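Local structure of chemotaxis operon protein (CheX) (Borrelia burgdorferi, 3HZH) at residues Asp15-Glu18 with Pro19-Ala23; Glu99-Ala102 with Ala103-Glu107; Thr106-Gly109 with Asn110-Gly114. The protein probably dephosphorylates the phosphorylated response regulator CheY, ending the signal that this regulator carries to the flagellar motor in chemotaxis. All coordinates share one frame; numbering follows the deposited sequence.

The three contacts are local turns of two helices packed near the antiparallel sheet of a CheX-like alpha/beta fold. Contact 1 opens helix 17-31 and is partly buried: aromatic residues face the protein while acids lie outside. Contacts 2 and 3 follow one another on helix 97-118 and share Thr-106 and Glu-107. Contact 2, across the chain's centre from contact 1, is also partly buried, with Glu-99, Ala-103 and Thr-104 meeting another protein's chain; it adds threonine hydroxyls to the backbone ladder. Contact 3 is the buried one, joining branched aliphatic side chains to an acid and an amide turned toward another protein. It also touches contact 1, where Ala-23 CB meets Ile-112 O at 3.9 Å.

Contact 1. Residues Asp15-Glu18 with Pro19-Ala23; sequences DYIE and PFLDA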
loop_
_atom_site.group_PDB
_atom_site.type_symbol
_atom_site.label_atom_id
_atom_site.label_comp_id
_atom_site.label_asym_id
_atom_site.label_seq_id
_atom_site.Cartn_x
_atom_site.Cartn_y
_atom_site.Cartn_z
ATOM N N ASP B 15 8.872 7.441 -21.045
ATOM C CA ASP B 15 9.571 8.446 -20.255
ATOM C C ASP B 15 9.147 8.269 -18.801
ATOM O O ASP B 15 8.082 8.725 -18.396
ATOM C CB ASP B 15 9.190 9.832 -20.763
ATOM C CG ASP B 15 8.813 9.817 -22.232
ATOM O OD1 ASP B 15 7.669 9.420 -22.542
ATOM O OD2 ASP B 15 9.663 10.171 -23.080
ATOM N N TYR B 16 9.995 7.614 -18.017
ATOM C CA TYR B 16 9.686 7.320 -16.622
ATOM C C TYR B 16 10.473 8.116 -15.579
ATOM O O TYR B 16 10.099 8.141 -14.406
ATOM C CB TYR B 16 9.939 5.846 -16.355
ATOM C CG TYR B 16 11.398 5.501 -16.505
ATOM C CD1 TYR B 16 11.974 5.358 -17.769
ATOM C CD2 TYR B 16 12.225 5.390 -15.387
ATOM C CE1 TYR B 16 13.337 5.115 -17.914
ATOM C CE2 TYR B 16 13.588 5.150 -15.521
ATOM C CZ TYR B 16 14.136 5.012 -16.786
ATOM O OH TYR B 16 15.486 4.779 -16.932
ATOM N N ILE B 17 11.566 8.743 -15.993
ATOM C CA ILE B 17 12.395 9.499 -15.059
ATOM C C ILE B 17 11.625 10.519 -14.224
ATOM O O ILE B 17 11.690 10.497 -12.996
ATOM C CB ILE B 17 13.556 10.214 -15.786
ATOM C CG1 ILE B 17 14.472 9.182 -16.441
ATOM C CG2 ILE B 17 14.370 11.030 -14.792
ATOM C CD1 ILE B 17 15.165 8.244 -15.448
ATOM N N GLU B 18 10.895 11.416 -14.877
ATOM C CA GLU B 18 10.152 12.422 -14.133
ATOM C C GLU B 18 9.029 11.797 -13.312
ATOM O O GLU B 18 8.838 12.155 -12.155
ATOM C CB GLU B 18 9.634 13.504 -15.081
ATOM C CG GLU B 18 8.899 14.635 -14.396
ATOM C CD GLU B 18 8.798 15.847 -15.298
ATOM O OE1 GLU B 18 8.593 15.642 -16.508
ATOM O OE2 GLU B 18 8.912 16.992 -14.808
ATOM N N PRO B 19 8.252 10.872 -13.905
ATOM C CA PRO B 19 7.171 10.232 -13.148
ATOM C C PRO B 19 7.743 9.571 -11.886
ATOM O O PRO B 19 7.171 9.677 -10.800
ATOM C CB PRO B 19 6.627 9.212 -14.144
ATOM C CG PRO B 19 6.807 9.949 -15.460
ATOM C CD PRO B 19 8.257 10.372 -15.289
ATOM N N PHE B 20 8.885 8.909 -12.032
ATOM C CA PHE B 20 9.534 8.245 -10.902
ATOM C C PHE B 20 9.936 9.224 -9.793
ATOM O O PHE B 20 9.619 9.007 -8.623
ATOM C CB PHE B 20 10.775 7.484 -11.365
ATOM C CG PHE B 20 11.518 6.812 -10.249
ATOM C CD1 PHE B 20 10.939 5.771 -9.533
ATOM C CD2 PHE B 20 12.796 7.241 -9.892
ATOM C CE1 PHE B 20 11.617 5.165 -8.478
ATOM C CE2 PHE B 20 13.483 6.641 -8.837
ATOM C CZ PHE B 20 12.891 5.601 -8.131
ATOM N N LEU B 21 10.649 10.291 -10.158
ATOM C CA LEU B 21 11.072 11.283 -9.179
ATOM C C LEU B 21 9.858 11.900 -8.488
ATOM O O LEU B 21 9.861 12.085 -7.268
ATOM C CB LEU B 21 11.917 12.381 -9.839
ATOM C CG LEU B 21 13.292 11.983 -10.385
ATOM C CD1 LEU B 21 13.950 13.180 -11.072
ATOM C CD2 LEU B 21 14.169 11.484 -9.245
ATOM N N ASP B 22 8.818 12.206 -9.256
ATOM C CA ASP B 22 7.609 12.785 -8.676
ATOM C C ASP B 22 6.924 11.820 -7.704
ATOM O O ASP B 22 6.476 12.215 -6.625
ATOM C CB ASP B 22 6.598 13.174 -9.765
ATOM C CG ASP B 22 7.117 14.261 -10.698
ATOM O OD1 ASP B 22 7.832 15.169 -10.229
ATOM O OD2 ASP B 22 6.783 14.222 -11.901
ATOM N N ALA B 23 6.840 10.551 -8.087
ATOM C CA ALA B 23 6.191 9.563 -7.231
ATOM C C ALA B 23 6.967 9.317 -5.937
ATOM O O ALA B 23 6.386 9.292 -4.859
ATOM C CB ALA B 23 6.005 8.253 -7.987
#
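Tyr-16 and Phe-20 are joined by the first backbone bond of an alpha helix, in a local contact at the amino-terminal turn of helix 17-31. In this CheX-like alpha/beta fold the helix packs on strands 149-155 and 161-168 and against helix 97-118. Phe-20 N donates to Tyr-16 O at 2.8 Å; Leu-21 N to Ile-17 O and Asp-22 N to Glu-18 O carry on the same i to i+4 pattern. Pro-19 suits its place, since a residue in the first turn lacks a preceding turn to receive an N-H, and its ring can stand where a donor would otherwise be needed. Pro-19 CG lies 3.4 Å from Asp-15 O, and Pro-19 CD approaches Tyr-16 O to 3.0 Å. The aromatic residues face the protein. Phe-20 swings its ring away from the nitrogen of its own backbone (chi1 178°), which carries it off the preceding turn to Val-152, Val-164 and Ile-166, while Tyr-16 reaches Ile-166, Ile-168 and Phe-116. On a neighbouring flank Ile-17 and Leu-21 meet more loosely, CG2 to CD1 at 4.3 Å, and both extend to strand 149-155. The outer side belongs to Glu-18 and Asp-22, whose carboxylate planes differ by 32°. Glu-18 OE2 and Asp-22 OD2 are 4.5 Å apart, probably a mild repulsion that solvent can screen. An acid suits the first turn, where the helix dipole is likely to favour the charge of Glu-18, and perhaps more weakly that of Asp-22. Asp-22 folds back beside its own nitrogen (chi1 -63°), placing the carboxylate over the preceding turn, with OD2 2.9 Å from Glu-18 O, two acceptors that share no hydrogen if the acid is ionised.

Contact 2. Residues Glu99-Ala102 with Ala103-Glu107; sequences EMVA and ATLTE
The flat carbonyl group of Met-100, a selenomethionine, is approached from opposite faces by two donors of one residue, Thr-104. The backbone N-H comes to Met-100 O at 2.9 Å, tilted from the carbonyl plane. The hydroxyl OG1 of Thr-104 donates to the same Met-100 O at 2.7 Å, from above the plane. Thr-104 can do this because its OG1 stands beside its own nitrogen (chi1 -57°), leaning back over the preceding turn, where Met-100 CG passes at 3.8 Å. That hydroxyl also bonds to Asn-85 ND2, so a buried polar atom is satisfied and helix 97-118 is tied to helix 74-85. Two residues on, a similar device recurs: Thr-106 N and OG1 both bond to Ala-102 O. Here Thr-106 OG1 sits between its own N and C (chi1 56°) and reaches Ala-102 O at 3.0 Å. Such threonine-to-carbonyl bonds one turn back are a familiar helix motif, in which the side chain satisfies its own hydroxyl within the helix. Elsewhere the ladder is plain i to i+4, with Leu-105 N to Val-101 O nearly straight at 175°. The same two residues, Val-101 and Leu-105, lie side by side and point the same way, CG1 to CD1 at 4.1 Å, as aliphatic residues facing the inside should; Leu-105 continues onto Val-54, Val-56, Val-80 and Phe-134. The small Ala-102 lets Phe-134 come close to the helix. Ala-103 presents its short side chain to another protein's chain, with CB 3.4 Å from Glu-99 O.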
loop_
_atom_site.group_PDB
_atom_site.type_symbol
_atom_site.label_atom_id
_atom_site.label_comp_id
_atom_site.label_asym_id
_atom_site.label_seq_id
_atom_site.Cartn_x
_atom_site.Cartn_y
_atom_site.Cartn_z
ATOM N N GLU B 99 8.497 -7.280 12.575
ATOM C CA GLU B 99 7.340 -7.615 11.759
ATOM C C GLU B 99 6.703 -6.332 11.234
ATOM O O GLU B 99 6.452 -6.196 10.037
ATOM C CB GLU B 99 6.317 -8.381 12.602
ATOM C CG GLU B 99 5.543 -9.484 11.880
ATOM C CD GLU B 99 4.033 -9.271 11.886
ATOM O OE1 GLU B 99 3.506 -8.697 12.863
ATOM O OE2 GLU B 99 3.367 -9.711 10.921
HETATM N N MSE B 100 6.445 -5.385 12.129
HETATM C CA MSE B 100 5.822 -4.143 11.710
HETATM C C MSE B 100 6.778 -3.291 10.881
HETATM O O MSE B 100 6.339 -2.613 9.961
HETATM C CB MSE B 100 5.302 -3.352 12.917
HETATM C CG MSE B 100 4.418 -2.157 12.539
HETATM SE SE MSE B 100 2.898 -2.626 11.624
HETATM C CE MSE B 100 2.127 -3.736 12.824
ATOM N N VAL B 101 8.076 -3.328 11.196
ATOM C CA VAL B 101 9.062 -2.558 10.428
ATOM C C VAL B 101 9.015 -2.997 8.964
ATOM O O VAL B 101 8.883 -2.168 8.057
ATOM C CB VAL B 101 10.507 -2.760 10.968
ATOM C CG1 VAL B 101 11.525 -2.234 9.963
ATOM C CG2 VAL B 101 10.680 -2.009 12.280
ATOM N N ALA B 102 9.114 -4.308 8.750
ATOM C CA ALA B 102 9.073 -4.882 7.411
ATOM C C ALA B 102 7.782 -4.517 6.687
ATOM O O ALA B 102 7.810 -4.013 5.565
ATOM C CB ALA B 102 9.205 -6.404 7.484
ATOM N N ALA B 103 6.653 -4.767 7.340
ATOM C CA ALA B 103 5.339 -4.486 6.755
ATOM C C ALA B 103 5.120 -3.019 6.411
ATOM O O ALA B 103 4.425 -2.698 5.442
ATOM C CB ALA B 103 4.242 -4.960 7.695
ATOM N N THR B 104 5.697 -2.131 7.217
ATOM C CA THR B 104 5.557 -0.704 6.986
ATOM C C THR B 104 6.412 -0.244 5.811
ATOM O O THR B 104 5.928 0.451 4.920
ATOM C CB THR B 104 5.954 0.123 8.239
ATOM O OG1 THR B 104 5.162 -0.283 9.366
ATOM C CG2 THR B 104 5.714 1.613 7.983
ATOM N N LEU B 105 7.685 -0.618 5.801
ATOM C CA LEU B 105 8.563 -0.206 4.705
ATOM C C LEU B 105 8.157 -0.804 3.356
ATOM O O LEU B 105 8.239 -0.122 2.324
ATOM C CB LEU B 105 10.018 -0.563 5.024
ATOM C CG LEU B 105 10.573 0.047 6.313
ATOM C CD1 LEU B 105 12.059 -0.272 6.427
ATOM C CD2 LEU B 105 10.345 1.550 6.312
ATOM N N THR B 106 7.720 -2.064 3.344
ATOM C CA THR B 106 7.295 -2.668 2.081
ATOM C C THR B 106 6.049 -1.951 1.569
ATOM O O THR B 106 5.869 -1.811 0.364
ATOM C CB THR B 106 6.988 -4.193 2.206
ATOM O OG1 THR B 106 5.992 -4.417 3.217
ATOM C CG2 THR B 106 8.257 -4.971 2.540
ATOM N N GLU B 107 5.193 -1.482 2.476
ATOM C CA GLU B 107 3.985 -0.773 2.056
ATOM C C GLU B 107 4.372 0.583 1.471
ATOM O O GLU B 107 3.711 1.083 0.557
ATOM C CB GLU B 107 3.005 -0.577 3.228
ATOM C CG GLU B 107 1.779 0.249 2.864
ATOM C CD GLU B 107 0.760 -0.496 2.017
ATOM O OE1 GLU B 107 1.164 -1.349 1.201
ATOM O OE2 GLU B 107 -0.452 -0.207 2.145
#

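Contact 3. Residues Thr106-Gly109 with Asn110-Gly114; sequences TEVG and NIIAG
Glu-107 and Asn-110 both set CG opposite their own backbone nitrogen (chi1 176° and 174°), which sends the two side chains out from the helix on one flank, side by side. A bend at chi2 of Glu-107 (75°) then brings its OE1 to 3.7 Å from Asn-110 CB. Ile-111 crosses the glutamate stem, its CD1 3.7 Å from Glu-107 CG, so that a methyl group meets the apolar methylene below the acid. Glu-107 OE2 is engaged outside the helix, in a salt bridge and a hydrogen bond to side chains of another protein's chain. Backbone bonds run i to i+4 throughout, from Asn-110 N to Thr-106 O up to Ala-113 N to Gly-109 O at 2.9 Å. Val-108 and Ile-112 form the inner, oily side, CG1 to CD1 at 4.0 Å, filling in against Leu-28 and Val-27 of helix 17-31. Gly-109 and Ala-113 keep a neighbouring surface slim, with Ala-113 CB resting 3.3 Å from Gly-109 O and touching Ile-68 and Ile-129. The Asn-110 side chain lies about 4 Å from a bound magnesium ion and packs on a modified side chain of the other protein. An acid and an asparagine three residues apart, on a helix flank covered by the other protein, match the E-x-x-N signature of CheC- and CheX-type phosphatases.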
loop_
_atom_site.group_PDB
_atom_site.type_symbol
_atom_site.label_atom_id
_atom_site.label_comp_id
_atom_site.label_asym_id
_atom_site.label_seq_id
_atom_site.Cartn_x
_atom_site.Cartn_y
_atom_site.Cartn_z
ATOM N N THR B 106 7.720 -2.064 3.344
ATOM C CA THR B 106 7.295 -2.668 2.081
ATOM C C THR B 106 6.049 -1.951 1.569
ATOM O O THR B 106 5.869 -1.811 0.364
ATOM C CB THR B 106 6.988 -4.193 2.206
ATOM O OG1 THR B 106 5.992 -4.417 3.217
ATOM C CG2 THR B 106 8.257 -4.971 2.540
ATOM N N GLU B 107 5.193 -1.482 2.476
ATOM C CA GLU B 107 3.985 -0.773 2.056
ATOM C C GLU B 107 4.372 0.583 1.471
ATOM O O GLU B 107 3.711 1.083 0.557
ATOM C CB GLU B 107 3.005 -0.577 3.228
ATOM C CG GLU B 107 1.779 0.249 2.864
ATOM C CD GLU B 107 0.760 -0.496 2.017
ATOM O OE1 GLU B 107 1.164 -1.349 1.201
ATOM O OE2 GLU B 107 -0.452 -0.207 2.145
ATOM N N VAL B 108 5.433 1.189 2.001
ATOM C CA VAL B 108 5.894 2.463 1.456
ATOM C C VAL B 108 6.335 2.189 0.013
ATOM O O VAL B 108 6.033 2.963 -0.895
ATOM C CB VAL B 108 7.104 3.046 2.242
ATOM C CG1 VAL B 108 7.698 4.228 1.480
ATOM C CG2 VAL B 108 6.661 3.515 3.647
ATOM N N GLY B 109 7.043 1.080 -0.183
ATOM C CA GLY B 109 7.517 0.709 -1.511
ATOM C C GLY B 109 6.352 0.487 -2.459
ATOM O O GLY B 109 6.350 0.970 -3.596
ATOM N N ASN B 110 5.360 -0.251 -1.974
ATOM C CA ASN B 110 4.155 -0.546 -2.729
ATOM C C ASN B 110 3.437 0.736 -3.172
ATOM O O ASN B 110 2.940 0.834 -4.306
ATOM C CB ASN B 110 3.207 -1.390 -1.869
ATOM C CG ASN B 110 1.867 -1.610 -2.536
ATOM O OD1 ASN B 110 0.819 -1.402 -1.910
ATOM N ND2 ASN B 110 1.881 -2.047 -3.783
ATOM N N ILE B 111 3.388 1.722 -2.285
ATOM C CA ILE B 111 2.702 2.963 -2.615
ATOM C C ILE B 111 3.491 3.800 -3.616
ATOM O O ILE B 111 2.903 4.383 -4.530
ATOM C CB ILE B 111 2.368 3.751 -1.326
ATOM C CG1 ILE B 111 1.461 2.872 -0.446
ATOM C CG2 ILE B 111 1.657 5.070 -1.665
ATOM C CD1 ILE B 111 1.194 3.419 0.950
ATOM N N ILE B 112 4.814 3.854 -3.462
ATOM C CA ILE B 112 5.639 4.602 -4.408
ATOM C C ILE B 112 5.474 3.948 -5.784
ATOM O O ILE B 112 5.141 4.614 -6.760
ATOM C CB ILE B 112 7.137 4.570 -4.022
ATOM C CG1 ILE B 112 7.364 5.375 -2.732
ATOM C CG2 ILE B 112 7.981 5.105 -5.170
ATOM C CD1 ILE B 112 8.808 5.325 -2.198
ATOM N N ALA B 113 5.679 2.635 -5.839
ATOM C CA ALA B 113 5.562 1.886 -7.088
ATOM C C ALA B 113 4.186 1.985 -7.741
ATOM O O ALA B 113 4.088 2.110 -8.961
ATOM C CB ALA B 113 5.910 0.423 -6.857
ATOM N N GLY B 114 3.133 1.922 -6.930
ATOM C CA GLY B 114 1.786 2.004 -7.459
ATOM C C GLY B 114 1.489 3.372 -8.040
ATOM O O GLY B 114 0.954 3.485 -9.149
#